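Local coordinates for Trp Repressor Binding Protein (Bacillus subtilis, PDB 1RLI), which probably acts as an NAD(P)H-dependent, FMN-containing oxidoreductase of the SsuE family of flavodoxin-like reductases, at the interface of chains A and B. Numbering follows the deposited sequence. Chains: chain A/B, Trp Repressor Binding Protein.

Contact 1: the interface of chains A and B. Residues chain A 94-95, 97-98, 101, 146; chain B 52-53, 82-83.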
ATOM      1  N   ILE A  94      -0.808 -20.651   6.274  1.00 17.79           N
ATOM      2  CA  ILE A  94      -1.117 -19.582   7.209  1.00 18.51           C
ATOM      3  C   ILE A  94      -2.629 -19.529   7.478  1.00 19.64           C
ATOM      4  O   ILE A  94      -3.048 -19.265   8.605  1.00 17.41           O
ATOM      5  CB  ILE A  94      -0.610 -18.215   6.670  1.00 18.36           C
ATOM      6  CG1 ILE A  94       0.927 -18.197   6.715  1.00 18.68           C
ATOM      7  CG2 ILE A  94      -1.233 -17.055   7.467  1.00 20.19           C
ATOM      8  CD1 ILE A  94       1.541 -17.021   5.921  1.00 21.19           C
ATOM      9  N   ASP A  95      -3.451 -19.793   6.463  1.00 19.56           N
ATOM     10  CA  ASP A  95      -4.899 -19.752   6.670  1.00 20.91           C
ATOM     11  C   ASP A  95      -5.298 -20.766   7.742  1.00 22.77           C
ATOM     12  O   ASP A  95      -6.180 -20.505   8.560  1.00 21.30           O
ATOM     13  CB  ASP A  95      -5.665 -20.070   5.381  1.00 21.29           C
ATOM     14  CG  ASP A  95      -5.851 -18.856   4.491  1.00 23.81           C
ATOM     15  OD1 ASP A  95      -5.398 -17.751   4.868  1.00 24.07           O
ATOM     16  OD2 ASP A  95      -6.462 -19.017   3.410  1.00 23.93           O
ATOM     17  N   TRP A  97      -3.843 -21.485  10.331  1.00 19.81           N
ATOM     18  CA  TRP A  97      -3.536 -21.012  11.682  1.00 20.81           C
ATOM     19  C   TRP A  97      -4.845 -20.681  12.395  1.00 21.19           C
ATOM     20  O   TRP A  97      -4.916 -20.705  13.629  1.00 20.95           O
ATOM     21  CB  TRP A  97      -2.643 -19.765  11.674  1.00 19.59           C
ATOM     22  CG  TRP A  97      -1.208 -20.006  11.276  1.00 20.19           C
ATOM     23  CD1 TRP A  97      -0.641 -21.190  10.892  1.00 18.90           C
ATOM     24  CD2 TRP A  97      -0.172 -19.019  11.200  1.00 20.63           C
ATOM     25  NE1 TRP A  97       0.685 -20.996  10.579  1.00 21.23           N
ATOM     26  CE2 TRP A  97       0.998 -19.676  10.761  1.00 20.75           C
ATOM     27  CE3 TRP A  97      -0.123 -17.641  11.458  1.00 22.91           C
ATOM     28  CZ2 TRP A  97       2.212 -19.003  10.570  1.00 21.73           C
ATOM     29  CZ3 TRP A  97       1.084 -16.970  11.266  1.00 22.94           C
ATOM     30  CH2 TRP A  97       2.236 -17.654  10.824  1.00 25.06           C
ATOM     31  N   SER A  98      -5.883 -20.374  11.621  1.00 23.26           N
ATOM     32  CA  SER A  98      -7.176 -20.070  12.215  1.00 23.04           C
ATOM     33  C   SER A  98      -7.677 -21.308  12.963  1.00 24.07           C
ATOM     34  O   SER A  98      -8.306 -21.199  14.011  1.00 26.14           O
ATOM     35  CB  SER A  98      -8.191 -19.683  11.144  1.00 23.58           C
ATOM     36  OG  SER A  98      -7.932 -18.370  10.665  1.00 21.77           O
ATOM     37  N   LEU A 101      -5.489 -21.751  16.150  1.00 23.65           N
ATOM     38  CA  LEU A 101      -5.805 -20.801  17.215  1.00 26.46           C
ATOM     39  C   LEU A 101      -6.968 -21.292  18.087  1.00 27.10           C
ATOM     40  O   LEU A 101      -7.221 -20.747  19.159  1.00 30.25           O
ATOM     41  CB  LEU A 101      -6.164 -19.437  16.619  1.00 25.84           C
ATOM     42  CG  LEU A 101      -4.972 -18.601  16.152  1.00 27.04           C
ATOM     43  CD1 LEU A 101      -5.458 -17.434  15.314  1.00 27.38           C
ATOM     44  CD2 LEU A 101      -4.192 -18.110  17.359  1.00 27.31           C
ATOM     45  N   MET A 146      -0.440 -11.580  15.345  1.00 23.78           N
ATOM     46  CA  MET A 146       0.089 -12.647  16.193  1.00 22.94           C
ATOM     47  C   MET A 146       1.013 -12.125  17.293  1.00 24.68           C
ATOM     48  O   MET A 146       1.416 -12.886  18.181  1.00 25.33           O
ATOM     49  CB  MET A 146       0.852 -13.666  15.350  1.00 22.17           C
ATOM     50  CG  MET A 146       0.008 -14.443  14.337  1.00 20.88           C
ATOM     51  SD  MET A 146      -1.195 -15.560  15.096  1.00 23.61           S
ATOM     52  CE  MET A 146      -0.143 -16.955  15.452  1.00 25.43           C
TER
ATOM     53  N   GLN B  52     -13.204 -21.528   9.129  1.00 42.16           N
ATOM     54  CA  GLN B  52     -12.184 -20.874   8.318  1.00 41.71           C
ATOM     55  C   GLN B  52     -10.871 -21.659   8.426  1.00 40.83           C
ATOM     56  O   GLN B  52     -10.358 -21.870   9.519  1.00 39.24           O
ATOM     57  CB  GLN B  52     -11.983 -19.428   8.792  1.00 43.51           C
ATOM     58  CG  GLN B  52     -10.789 -18.724   8.164  1.00 44.57           C
ATOM     59  CD  GLN B  52     -10.502 -17.362   8.782  1.00 46.92           C
ATOM     60  OE1 GLN B  52      -9.409 -16.809   8.614  1.00 44.35           O
ATOM     61  NE2 GLN B  52     -11.484 -16.811   9.493  1.00 47.83           N
ATOM     62  N   GLY B  53     -10.345 -22.103   7.287  1.00 41.08           N
ATOM     63  CA  GLY B  53      -9.108 -22.866   7.294  1.00 42.09           C
ATOM     64  C   GLY B  53      -9.317 -24.361   7.490  1.00 42.22           C
ATOM     65  O   GLY B  53      -8.352 -25.124   7.553  1.00 43.74           O
ATOM     66  N   TYR B  82      -9.145 -13.200   4.772  1.00 18.69           N
ATOM     67  CA  TYR B  82      -8.534 -14.178   5.679  1.00 19.02           C
ATOM     68  C   TYR B  82      -7.076 -13.799   5.777  1.00 17.40           C
ATOM     69  O   TYR B  82      -6.371 -13.743   4.757  1.00 14.61           O
ATOM     70  CB  TYR B  82      -8.584 -15.601   5.132  1.00 20.66           C
ATOM     71  CG  TYR B  82      -9.955 -16.232   5.033  1.00 21.41           C
ATOM     72  CD1 TYR B  82     -11.047 -15.719   5.732  1.00 24.91           C
ATOM     73  CD2 TYR B  82     -10.142 -17.372   4.243  1.00 26.55           C
ATOM     74  CE1 TYR B  82     -12.313 -16.341   5.639  1.00 28.25           C
ATOM     75  CE2 TYR B  82     -11.384 -17.987   4.145  1.00 29.80           C
ATOM     76  CZ  TYR B  82     -12.456 -17.468   4.839  1.00 29.32           C
ATOM     77  OH  TYR B  82     -13.680 -18.086   4.707  1.00 35.89           O
ATOM     78  N   TRP B  83      -6.617 -13.556   6.999  1.00 15.38           N
ATOM     79  CA  TRP B  83      -5.222 -13.185   7.216  1.00 16.78           C
ATOM     80  C   TRP B  83      -4.759 -12.058   6.300  1.00 16.93           C
ATOM     81  O   TRP B  83      -3.670 -12.119   5.694  1.00 15.43           O
ATOM     82  CB  TRP B  83      -4.310 -14.420   7.078  1.00 18.02           C
ATOM     83  CG  TRP B  83      -4.623 -15.412   8.151  1.00 17.97           C
ATOM     84  CD1 TRP B  83      -5.565 -16.405   8.099  1.00 19.18           C
ATOM     85  CD2 TRP B  83      -4.142 -15.387   9.498  1.00 20.17           C
ATOM     86  NE1 TRP B  83      -5.709 -16.998   9.341  1.00 20.08           N
ATOM     87  CE2 TRP B  83      -4.849 -16.392  10.218  1.00 21.88           C
ATOM     88  CE3 TRP B  83      -3.193 -14.610  10.175  1.00 20.59           C
ATOM     89  CZ2 TRP B  83      -4.631 -16.637  11.585  1.00 22.26           C
ATOM     90  CZ3 TRP B  83      -2.976 -14.852  11.543  1.00 23.39           C
ATOM     91  CH2 TRP B  83      -3.696 -15.859  12.225  1.00 24.32           C
TER
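The indole of B:Trp83 lies with one face against A:Ile94 and A:Trp97, its NE1 edge toward A:Ser98 and its pyrrole end beside A:Asp95. Its ring nitrogen NE1 donates a hydrogen bond to the hydroxyl OG of A:Ser98 at 2.9 Å, with 147° at the hydrogen and the oxygen tilted modestly from the indole plane. That hydroxyl in turn is placed to donate a weak hydrogen bond, 3.0 Å from OG of A:Ser98 to the side-chain carbonyl OE1 of B:Gln52. A short relay thus runs from chain B to chain A and back. One face of the indole lies against A:Ile94, whose methyl CG2 comes within 3.8 Å of B:Trp83 CG, and whose carbonyl oxygen O stands over the rim of the same face. CB of A:Trp97 is also on this face, 3.7 Å from B:Trp83 CZ2. The far end of the six-membered ring meets A:Leu101 tip to tip, while the thioether SD of A:Met146 abuts the ring edge, 3.8 Å from CH2 of B:Trp83. At the pyrrole end the carboxylate of A:Asp95 slides alongside in the opposite sense, with OD1 3.5 Å from CD1 of B:Trp83. The same carboxylate stands nearly perpendicular to the phenol ring of B:Tyr82.

Farther out, B:Gln52 is positioned by its own chain: CG packs over the centre of the B:Tyr82 ring. Its CG is anti to the backbone N (chi1 171°) and the chain is extended beyond, which carries the amide out to A:Ser98. On the other side, CA of A:Ile94 rests on a face of the A:Trp97 ring, toward its rim.

In the fold, B:Tyr82 and B:Trp83 belong to the loop after strand 74-80, and B:Gln52 and B:Gly53 to a separate loop before helix 62-70. The receiving groove is formed by helices 88-95 and 97-100 of chain A, with A:Leu101 just beyond and A:Met146 closing helix 133-146. The patch is part of a two-fold symmetric contact between two copies of the protein, possibly a dimer interface.

Contact 2: the interface of chains A and B. Residues chain A 91, 95, 138, 141-142, 145; chain B 82-85.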
ATOM      1  N   LYS A  91      -0.102 -19.752   1.484  1.00 18.13           N
ATOM      2  CA  LYS A  91      -1.397 -19.161   1.812  1.00 18.19           C
ATOM      3  C   LYS A  91      -2.257 -20.182   2.555  1.00 18.80           C
ATOM      4  O   LYS A  91      -2.811 -19.866   3.613  1.00 18.70           O
ATOM      5  CB  LYS A  91      -2.112 -18.711   0.529  1.00 17.77           C
ATOM      6  CG  LYS A  91      -3.587 -18.277   0.726  1.00 18.30           C
ATOM      7  CD  LYS A  91      -3.717 -17.165   1.758  1.00 20.96           C
ATOM      8  CE  LYS A  91      -5.098 -16.495   1.642  1.00 20.02           C
ATOM      9  NZ  LYS A  91      -5.307 -15.559   2.766  1.00 21.91           N
ATOM     10  N   ASP A  95      -3.451 -19.793   6.463  1.00 19.56           N
ATOM     11  CA  ASP A  95      -4.899 -19.752   6.670  1.00 20.91           C
ATOM     12  C   ASP A  95      -5.298 -20.766   7.742  1.00 22.77           C
ATOM     13  O   ASP A  95      -6.180 -20.505   8.560  1.00 21.30           O
ATOM     14  CB  ASP A  95      -5.665 -20.070   5.381  1.00 21.29           C
ATOM     15  CG  ASP A  95      -5.851 -18.856   4.491  1.00 23.81           C
ATOM     16  OD1 ASP A  95      -5.398 -17.751   4.868  1.00 24.07           O
ATOM     17  OD2 ASP A  95      -6.462 -19.017   3.410  1.00 23.93           O
ATOM     18  N   GLN A 138       0.896  -7.089   3.937  1.00 14.82           N
ATOM     19  CA  GLN A 138       0.026  -8.144   4.445  1.00 16.72           C
ATOM     20  C   GLN A 138       0.779  -8.937   5.519  1.00 15.71           C
ATOM     21  O   GLN A 138       0.223  -9.238   6.587  1.00 16.50           O
ATOM     22  CB  GLN A 138      -0.397  -9.091   3.315  1.00 16.68           C
ATOM     23  CG  GLN A 138      -1.342  -8.476   2.284  1.00 20.62           C
ATOM     24  CD  GLN A 138      -1.704  -9.482   1.192  1.00 25.91           C
ATOM     25  OE1 GLN A 138      -0.834 -10.172   0.649  1.00 26.51           O
ATOM     26  NE2 GLN A 138      -2.988  -9.567   0.872  1.00 27.34           N
ATOM     27  N   HIS A 141       0.799  -7.194   8.722  1.00 16.69           N
ATOM     28  CA  HIS A 141      -0.466  -7.301   9.446  1.00 18.96           C
ATOM     29  C   HIS A 141      -0.613  -8.675  10.078  1.00 18.36           C
ATOM     30  O   HIS A 141      -1.081  -8.792  11.208  1.00 18.12           O
ATOM     31  CB  HIS A 141      -1.670  -7.025   8.539  1.00 17.50           C
ATOM     32  CG  HIS A 141      -1.819  -5.592   8.140  1.00 22.80           C
ATOM     33  ND1 HIS A 141      -1.694  -4.551   9.035  1.00 28.37           N
ATOM     34  CD2 HIS A 141      -2.128  -5.027   6.948  1.00 27.46           C
ATOM     35  CE1 HIS A 141      -1.916  -3.407   8.411  1.00 29.00           C
ATOM     36  NE2 HIS A 141      -2.181  -3.668   7.144  1.00 25.98           N
ATOM     37  N   ILE A 142      -0.204  -9.706   9.344  1.00 14.54           N
ATOM     38  CA  ILE A 142      -0.266 -11.075   9.851  1.00 17.62           C
ATOM     39  C   ILE A 142       0.591 -11.192  11.118  1.00 18.09           C
ATOM     40  O   ILE A 142       0.120 -11.658  12.161  1.00 20.18           O
ATOM     41  CB  ILE A 142       0.241 -12.064   8.799  1.00 15.98           C
ATOM     42  CG1 ILE A 142      -0.788 -12.147   7.655  1.00 16.34           C
ATOM     43  CG2 ILE A 142       0.428 -13.468   9.425  1.00 18.54           C
ATOM     44  CD1 ILE A 142      -0.304 -12.932   6.459  1.00 15.60           C
ATOM     45  N   PHE A 145      -0.771  -9.164  14.082  1.00 20.50           N
ATOM     46  CA  PHE A 145      -1.952  -9.805  14.662  1.00 22.34           C
ATOM     47  C   PHE A 145      -1.533 -10.884  15.657  1.00 23.31           C
ATOM     48  O   PHE A 145      -2.188 -11.070  16.687  1.00 22.89           O
ATOM     49  CB  PHE A 145      -2.824 -10.435  13.566  1.00 24.13           C
ATOM     50  CG  PHE A 145      -3.986 -11.228  14.097  1.00 27.04           C
ATOM     51  CD1 PHE A 145      -5.193 -10.606  14.403  1.00 30.37           C
ATOM     52  CD2 PHE A 145      -3.866 -12.596  14.315  1.00 30.48           C
ATOM     53  CE1 PHE A 145      -6.267 -11.343  14.925  1.00 31.38           C
ATOM     54  CE2 PHE A 145      -4.940 -13.343  14.837  1.00 32.74           C
ATOM     55  CZ  PHE A 145      -6.137 -12.712  15.139  1.00 30.02           C
TER
ATOM     56  N   TYR B  82      -9.145 -13.200   4.772  1.00 18.69           N
ATOM     57  CA  TYR B  82      -8.534 -14.178   5.679  1.00 19.02           C
ATOM     58  C   TYR B  82      -7.076 -13.799   5.777  1.00 17.40           C
ATOM     59  O   TYR B  82      -6.371 -13.743   4.757  1.00 14.61           O
ATOM     60  CB  TYR B  82      -8.584 -15.601   5.132  1.00 20.66           C
ATOM     61  CG  TYR B  82      -9.955 -16.232   5.033  1.00 21.41           C
ATOM     62  CD1 TYR B  82     -11.047 -15.719   5.732  1.00 24.91           C
ATOM     63  CD2 TYR B  82     -10.142 -17.372   4.243  1.00 26.55           C
ATOM     64  CE1 TYR B  82     -12.313 -16.341   5.639  1.00 28.25           C
ATOM     65  CE2 TYR B  82     -11.384 -17.987   4.145  1.00 29.80           C
ATOM     66  CZ  TYR B  82     -12.456 -17.468   4.839  1.00 29.32           C
ATOM     67  OH  TYR B  82     -13.680 -18.086   4.707  1.00 35.89           O
ATOM     68  N   TRP B  83      -6.617 -13.556   6.999  1.00 15.38           N
ATOM     69  CA  TRP B  83      -5.222 -13.185   7.216  1.00 16.78           C
ATOM     70  C   TRP B  83      -4.759 -12.058   6.300  1.00 16.93           C
ATOM     71  O   TRP B  83      -3.670 -12.119   5.694  1.00 15.43           O
ATOM     72  CB  TRP B  83      -4.310 -14.420   7.078  1.00 18.02           C
ATOM     73  CG  TRP B  83      -4.623 -15.412   8.151  1.00 17.97           C
ATOM     74  CD1 TRP B  83      -5.565 -16.405   8.099  1.00 19.18           C
ATOM     75  CD2 TRP B  83      -4.142 -15.387   9.498  1.00 20.17           C
ATOM     76  NE1 TRP B  83      -5.709 -16.998   9.341  1.00 20.08           N
ATOM     77  CE2 TRP B  83      -4.849 -16.392  10.218  1.00 21.88           C
ATOM     78  CE3 TRP B  83      -3.193 -14.610  10.175  1.00 20.59           C
ATOM     79  CZ2 TRP B  83      -4.631 -16.637  11.585  1.00 22.26           C
ATOM     80  CZ3 TRP B  83      -2.976 -14.852  11.543  1.00 23.39           C
ATOM     81  CH2 TRP B  83      -3.696 -15.859  12.225  1.00 24.32           C
ATOM     82  N   PHE B  84      -5.599 -11.026   6.226  1.00 17.39           N
ATOM     83  CA  PHE B  84      -5.320  -9.810   5.456  1.00 15.76           C
ATOM     84  C   PHE B  84      -5.146 -10.030   3.962  1.00 16.77           C
ATOM     85  O   PHE B  84      -4.589  -9.193   3.236  1.00 16.19           O
ATOM     86  CB  PHE B  84      -4.104  -9.110   6.078  1.00 15.32           C
ATOM     87  CG  PHE B  84      -4.270  -8.877   7.550  1.00 15.66           C
ATOM     88  CD1 PHE B  84      -5.101  -7.861   8.016  1.00 16.67           C
ATOM     89  CD2 PHE B  84      -3.713  -9.770   8.464  1.00 18.70           C
ATOM     90  CE1 PHE B  84      -5.386  -7.742   9.381  1.00 20.51           C
ATOM     91  CE2 PHE B  84      -3.991  -9.663   9.810  1.00 17.49           C
ATOM     92  CZ  PHE B  84      -4.834  -8.644  10.272  1.00 16.59           C
ATOM     93  N   GLY B  85      -5.656 -11.165   3.500  1.00 16.33           N
ATOM     94  CA  GLY B  85      -5.580 -11.480   2.081  1.00 15.25           C
ATOM     95  C   GLY B  85      -6.907 -12.043   1.621  1.00 16.32           C
ATOM     96  O   GLY B  85      -7.879 -12.007   2.360  1.00 16.48           O
TER
HETATM   97  O   HOH W   1      -3.259 -13.886   3.237  1.00 24.49           O
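Helix 133-146 of chain A presents A:Gln138, A:His141, A:Ile142 and A:Phe145 to the loop after strand 74-80 of chain B, where B:Trp83 and B:Phe84 both have positive phi. The methylene CB of A:His141 sits over the centre of the B:Phe84 ring in a CH-pi contact, 3.3 Å from its CG, and the two side chains cross at about a right angle. A:Ile142 runs antiparallel alongside, its CG1 3.9 Å from CD2 of B:Phe84. An alanine in place of B:Phe84 would probably cost A:His141 CB the ring it sits over and A:Ile142 CG1 part of its packing, opening a gap against helix 133-146.

A:Phe145 has CG anti to its backbone N (chi1 174°), which brings its CD2-CE2 edge against the CZ3-CH2 rim of the B:Trp83 six-membered ring, from the side opposite A:Ile94; CD2 lies 3.7 Å from CZ3 of B:Trp83 and the planes are 84° apart. The amide NE2 of A:Gln138 donates a hydrogen bond of 2.9 Å to the backbone O of B:Phe84, tilted out of the carbonyl plane.

At the other end, the ammonium NZ of A:Lys91 forms a salt bridge with A:Asp95, using the syn lone pair of OD1, and hydrogen-bonds to the backbone O of B:Tyr82 at 2.9 Å. NZ of A:Lys91 is also 2.7 Å from water 1, which lies 3.1 Å from the backbone O of B:Trp83.

Contact 1 and contact 2 are neighbouring patches of one surface, the centres of their C-alpha atoms about 7 Å apart, and they share A:Asp95, B:Tyr82 and B:Trp83. The same chain B loop feeds both: its indole belongs chiefly to contact 1, whereas its backbone carbonyls and the following phenylalanine are held in contact 2. Helices 88-95 and 133-146 of chain A contribute to each. Two-fold symmetry repeats the pair with the chains exchanged, consistent with a dimer within the deposited four-chain assembly, although the structure alone does not show the solution form. In flavodoxin-like reductases this loop commonly lines the flavin site, so pairing may also help shape it.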